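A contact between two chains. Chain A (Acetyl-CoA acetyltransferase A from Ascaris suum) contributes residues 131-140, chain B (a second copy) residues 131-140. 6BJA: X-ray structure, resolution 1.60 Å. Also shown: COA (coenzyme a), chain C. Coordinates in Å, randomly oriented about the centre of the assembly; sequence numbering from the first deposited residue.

Chain A 131-140: YVPRGEIPFG
Chain B, residues 131-140: YVPRGEIPFG

This is a two-fold symmetric, water-bridged contact between two copies of one extended loop, with a pair of small apolar contacts and no direct hydrogen bond across it. An exact two-fold axis relates the chains, so each contact between differently numbered residues has a symmetry mate. The axis passes between Glu A136 and Glu B136, whose CA atoms lie 3.9 Å apart, and the stretches run roughly antiparallel. The two stretches bury 415 Å² in total.

In each chain, residues 131-132 end a strand and the rest is loop or turn. The backbone stays extended: phi/psi is -101/127 at Val A132, -69/153 at Pro A133, -69/152 at Arg A134, -69/144 at Glu A136 and -74/128 at Ile A137. Gly A135 breaks the pattern at 88/157. There a CB would be jammed against the carbonyl O of Arg A134, so the conformation itself calls for glycine.

At the axis the glutamates pack through their backbone and CB atoms. Glu A136 N is 3.7 Å from Glu B136 CB, and the two CB atoms of Glu A136 and Glu B136 are 3.8 Å apart. Each side chain points sideways, with chi1 p (78°) and chi2 t. Glu A136 OE1 lies 4.0 Å from Gly B135 CA. The glutamates remain exposed, which suits their charge.

The apolar contact joins Val A132 to Ile B137. Val A132 (chi1 t) points toward the other stretch, and its CG1 is 4.1 Å from Ile B137 CD1. Ile B137 starts sideways, but chi1 m and chi2 t bring its end nearer. Both residues are buried, as suits their branched aliphatic side chains.

Water supplies the polar links. The carbonyl O of Ile B137 accepts from two waters. One, 2.8 Å from Ile B137 O, accepts from Gly A135 N at 2.8 Å. The other, 3.0 Å from Ile B137 O, accepts from Arg A134 NH1 at 3.0 Å. Arg A134 leaves its backbone pointing away, yet chi1 t, chi2 p and chi3 p (48°), with chi4 at 169°, return the guanidinium to the partner. Arg A134 NH1 is 4.4 Å from Phe B139 CA, which sits at the guanidinium edge.

Phe A139 points sideways, with chi1 t and chi2 84°. Coenzyme A lies over one face of its ring, with COA CDP 3.2 Å from Phe A139 CG. Pro A133 and Pro A138, both C-gamma endo, point away.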

# COMPACT_ATOMS: atom_id res chain seq x y z
N TYR A 131 -3.73 6.59 -1.78
CA TYR A 131 -4.54 6.23 -0.63
C TYR A 131 -4.82 4.73 -0.58
O TYR A 131 -5.24 4.13 -1.56
CB TYR A 131 -5.88 6.96 -0.68
CG TYR A 131 -5.82 8.47 -0.83
CD1 TYR A 131 -4.88 9.22 -0.13
CD2 TYR A 131 -6.75 9.15 -1.62
CE1 TYR A 131 -4.85 10.59 -0.23
CE2 TYR A 131 -6.73 10.52 -1.73
CZ TYR A 131 -5.77 11.23 -1.03
OH TYR A 131 -5.73 12.60 -1.11
N VAL A 132 -4.58 4.16 0.60
CA VAL A 132 -5.09 2.84 0.99
C VAL A 132 -6.31 3.04 1.88
O VAL A 132 -6.22 3.77 2.86
CB VAL A 132 -4.03 2.04 1.76
CG1 VAL A 132 -4.55 0.68 2.18
CG2 VAL A 132 -2.78 1.87 0.92
N PRO A 133 -7.44 2.41 1.56
CA PRO A 133 -8.62 2.66 2.40
C PRO A 133 -8.50 2.09 3.81
O PRO A 133 -7.76 1.14 4.05
CB PRO A 133 -9.75 1.97 1.62
CG PRO A 133 -9.09 0.94 0.83
CD PRO A 133 -7.76 1.53 0.42
N ARG A 134 -9.21 2.72 4.75
CA ARG A 134 -9.29 2.25 6.12
C ARG A 134 -10.09 0.96 6.14
O ARG A 134 -10.93 0.74 5.28
CB ARG A 134 -9.96 3.32 6.99
CG ARG A 134 -10.10 2.98 8.49
CD ARG A 134 -8.81 3.16 9.30
NE ARG A 134 -8.19 4.43 9.01
CZ ARG A 134 -7.19 4.97 9.69
NH1 ARG A 134 -6.67 4.39 10.79
NH2 ARG A 134 -6.74 6.13 9.30
N GLY A 135 -9.83 0.11 7.11
CA GLY A 135 -10.61 -1.11 7.24
C GLY A 135 -10.00 -2.19 6.39
O GLY A 135 -9.28 -1.90 5.42
N GLU A 136 -10.28 -3.44 6.72
CA GLU A 136 -9.48 -4.51 6.15
C GLU A 136 -9.76 -4.65 4.67
O GLU A 136 -10.89 -4.47 4.18
CB GLU A 136 -9.70 -5.84 6.86
CG GLU A 136 -10.96 -6.59 6.52
CD GLU A 136 -11.06 -7.88 7.31
OE1 GLU A 136 -10.00 -8.49 7.59
OE2 GLU A 136 -12.20 -8.29 7.66
N ILE A 137 -8.69 -4.96 3.97
CA ILE A 137 -8.70 -5.10 2.54
C ILE A 137 -9.38 -6.41 2.18
O ILE A 137 -9.03 -7.46 2.71
CB ILE A 137 -7.28 -5.04 1.98
CG1 ILE A 137 -6.67 -3.67 2.30
CG2 ILE A 137 -7.26 -5.31 0.49
CD1 ILE A 137 -5.19 -3.59 2.09
N PRO A 138 -10.38 -6.34 1.29
CA PRO A 138 -11.13 -7.55 0.96
C PRO A 138 -10.31 -8.51 0.12
O PRO A 138 -9.31 -8.12 -0.48
CB PRO A 138 -12.31 -7.01 0.15
CG PRO A 138 -11.80 -5.78 -0.47
CD PRO A 138 -10.85 -5.18 0.52
N PHE A 139 -10.76 -9.76 0.08
CA PHE A 139 -10.25 -10.73 -0.87
C PHE A 139 -10.22 -10.14 -2.28
O PHE A 139 -11.21 -9.57 -2.75
CB PHE A 139 -11.10 -12.00 -0.86
CG PHE A 139 -10.61 -13.05 -1.79
CD1 PHE A 139 -9.59 -13.91 -1.40
CD2 PHE A 139 -11.15 -13.19 -3.05
CE1 PHE A 139 -9.13 -14.89 -2.25
CE2 PHE A 139 -10.68 -14.17 -3.92
CZ PHE A 139 -9.67 -15.02 -3.51
N GLY A 140 -9.08 -10.27 -2.94
CA GLY A 140 -8.90 -9.75 -4.27
C GLY A 140 -8.20 -8.41 -4.31
O GLY A 140 -7.88 -7.91 -5.37
N TYR B 131 5.11 -5.84 0.50
CA TYR B 131 4.00 -6.52 1.13
C TYR B 131 3.21 -5.60 2.06
O TYR B 131 3.79 -4.92 2.90
CB TYR B 131 4.50 -7.71 1.96
CG TYR B 131 5.38 -8.71 1.23
CD1 TYR B 131 5.10 -9.10 -0.07
CD2 TYR B 131 6.47 -9.30 1.87
CE1 TYR B 131 5.87 -10.04 -0.71
CE2 TYR B 131 7.25 -10.23 1.24
CZ TYR B 131 6.94 -10.60 -0.06
OH TYR B 131 7.70 -11.54 -0.71
N VAL B 132 1.90 -5.61 1.89
CA VAL B 132 0.93 -5.09 2.86
C VAL B 132 0.35 -6.26 3.63
O VAL B 132 -0.14 -7.21 3.02
CB VAL B 132 -0.20 -4.33 2.16
CG1 VAL B 132 -1.22 -3.81 3.16
CG2 VAL B 132 0.35 -3.18 1.34
N PRO B 133 0.39 -6.22 4.97
CA PRO B 133 -0.12 -7.39 5.70
C PRO B 133 -1.63 -7.58 5.58
O PRO B 133 -2.37 -6.62 5.33
CB PRO B 133 0.28 -7.10 7.15
CG PRO B 133 0.39 -5.64 7.22
CD PRO B 133 0.95 -5.22 5.89
N ARG B 134 -2.08 -8.83 5.70
CA ARG B 134 -3.48 -9.17 5.71
C ARG B 134 -4.10 -8.64 7.00
O ARG B 134 -3.41 -8.50 8.00
CB ARG B 134 -3.66 -10.69 5.61
CG ARG B 134 -5.11 -11.21 5.58
CD ARG B 134 -5.80 -11.07 4.23
NE ARG B 134 -4.96 -11.55 3.15
CZ ARG B 134 -5.34 -11.76 1.90
NH1 ARG B 134 -6.61 -11.58 1.51
NH2 ARG B 134 -4.45 -12.19 1.06
N GLY B 135 -5.38 -8.34 6.97
CA GLY B 135 -6.05 -7.91 8.19
C GLY B 135 -5.90 -6.42 8.34
O GLY B 135 -4.98 -5.82 7.78
N GLU B 136 -6.80 -5.80 9.09
CA GLU B 136 -6.90 -4.36 9.02
C GLU B 136 -5.68 -3.71 9.63
O GLU B 136 -5.09 -4.17 10.61
CB GLU B 136 -8.17 -3.84 9.68
CG GLU B 136 -8.17 -3.77 11.19
CD GLU B 136 -9.50 -3.25 11.72
OE1 GLU B 136 -10.11 -2.40 11.03
OE2 GLU B 136 -9.92 -3.68 12.81
N ILE B 137 -5.31 -2.62 8.99
CA ILE B 137 -4.14 -1.86 9.36
C ILE B 137 -4.45 -1.08 10.62
O ILE B 137 -5.47 -0.38 10.70
CB ILE B 137 -3.74 -0.92 8.22
CG1 ILE B 137 -3.37 -1.76 6.99
CG2 ILE B 137 -2.58 -0.03 8.63
CD1 ILE B 137 -3.25 -0.98 5.71
N PRO B 138 -3.58 -1.22 11.63
CA PRO B 138 -3.85 -0.56 12.91
C PRO B 138 -3.67 0.94 12.83
O PRO B 138 -3.03 1.44 11.89
CB PRO B 138 -2.80 -1.17 13.84
CG PRO B 138 -1.68 -1.52 12.95
CD PRO B 138 -2.30 -1.94 11.65
N PHE B 139 -4.24 1.65 13.80
CA PHE B 139 -3.94 3.05 14.00
C PHE B 139 -2.43 3.28 13.99
O PHE B 139 -1.67 2.59 14.67
CB PHE B 139 -4.53 3.54 15.33
CG PHE B 139 -4.29 4.99 15.58
CD1 PHE B 139 -5.14 5.94 15.03
CD2 PHE B 139 -3.24 5.40 16.37
CE1 PHE B 139 -4.92 7.28 15.26
CE2 PHE B 139 -3.02 6.75 16.60
CZ PHE B 139 -3.86 7.69 16.04
N GLY B 140 -2.01 4.26 13.20
CA GLY B 140 -0.61 4.60 13.07
C GLY B 140 0.05 3.99 11.85
O GLY B 140 1.19 4.28 11.56
N1A COA C . -22.92 -23.98 3.85
C2A COA C . -23.84 -23.01 3.64
N3A COA C . -23.53 -21.79 3.19
C4A COA C . -22.26 -21.44 2.91
C5A COA C . -21.20 -22.44 3.11
C6A COA C . -21.61 -23.77 3.61
N6A COA C . -20.71 -24.75 3.81
N7A COA C . -20.05 -21.83 2.76
C8A COA C . -20.35 -20.56 2.38
N9A COA C . -21.68 -20.34 2.47
C1B COA C . -22.44 -19.09 2.17
C2B COA C . -22.09 -18.03 3.20
O2B COA C . -23.08 -17.96 4.23
C3B COA C . -22.02 -16.72 2.45
O3B COA C . -23.11 -15.90 2.87
P3B COA C . -24.34 -15.36 1.98
O7A COA C . -24.92 -16.53 1.22
O8A COA C . -25.38 -14.79 2.91
O9A COA C . -23.85 -14.31 1.02
C4B COA C . -21.94 -17.12 0.97
O4B COA C . -22.12 -18.54 0.88
C5B COA C . -20.56 -16.81 0.43
O5B COA C . -19.66 -17.66 1.15
P1A COA C . -18.40 -17.11 2.00
O1A COA C . -18.78 -16.00 2.95
O2A COA C . -17.76 -18.25 2.77
O3A COA C . -17.36 -16.52 0.96
P2A COA C . -16.25 -15.47 1.46
O4A COA C . -16.91 -14.18 1.89
O5A COA C . -15.42 -16.06 2.59
O6A COA C . -15.34 -15.25 0.17
CBP COA C . -13.38 -16.36 -0.53
CCP COA C . -14.89 -16.41 -0.53
CDP COA C . -12.97 -15.09 -1.24
CEP COA C . -12.80 -16.26 0.88
CAP COA C . -12.83 -17.53 -1.38
OAP COA C . -11.42 -17.31 -1.58
C9P COA C . -13.07 -18.90 -0.77
O9P COA C . -13.39 -19.03 0.40
N8P COA C . -12.92 -19.99 -1.52
C7P COA C . -12.57 -19.99 -2.93
C6P COA C . -12.86 -21.37 -3.52
C5P COA C . -11.54 -22.02 -3.87
O5P COA C . -11.09 -21.95 -5.01
N4P COA C . -10.92 -22.61 -2.86
C3P COA C . -9.60 -23.18 -3.05
C2P COA C . -9.59 -24.67 -3.32
S1P COA C . -8.47 -25.04 -4.69
O HOH W 1 -7.29 1.70 11.91
O HOH W 2 -7.71 -0.08 8.97
O HOH W 3 -8.89 -10.46 3.07
O HOH W 4 -7.23 -8.01 4.85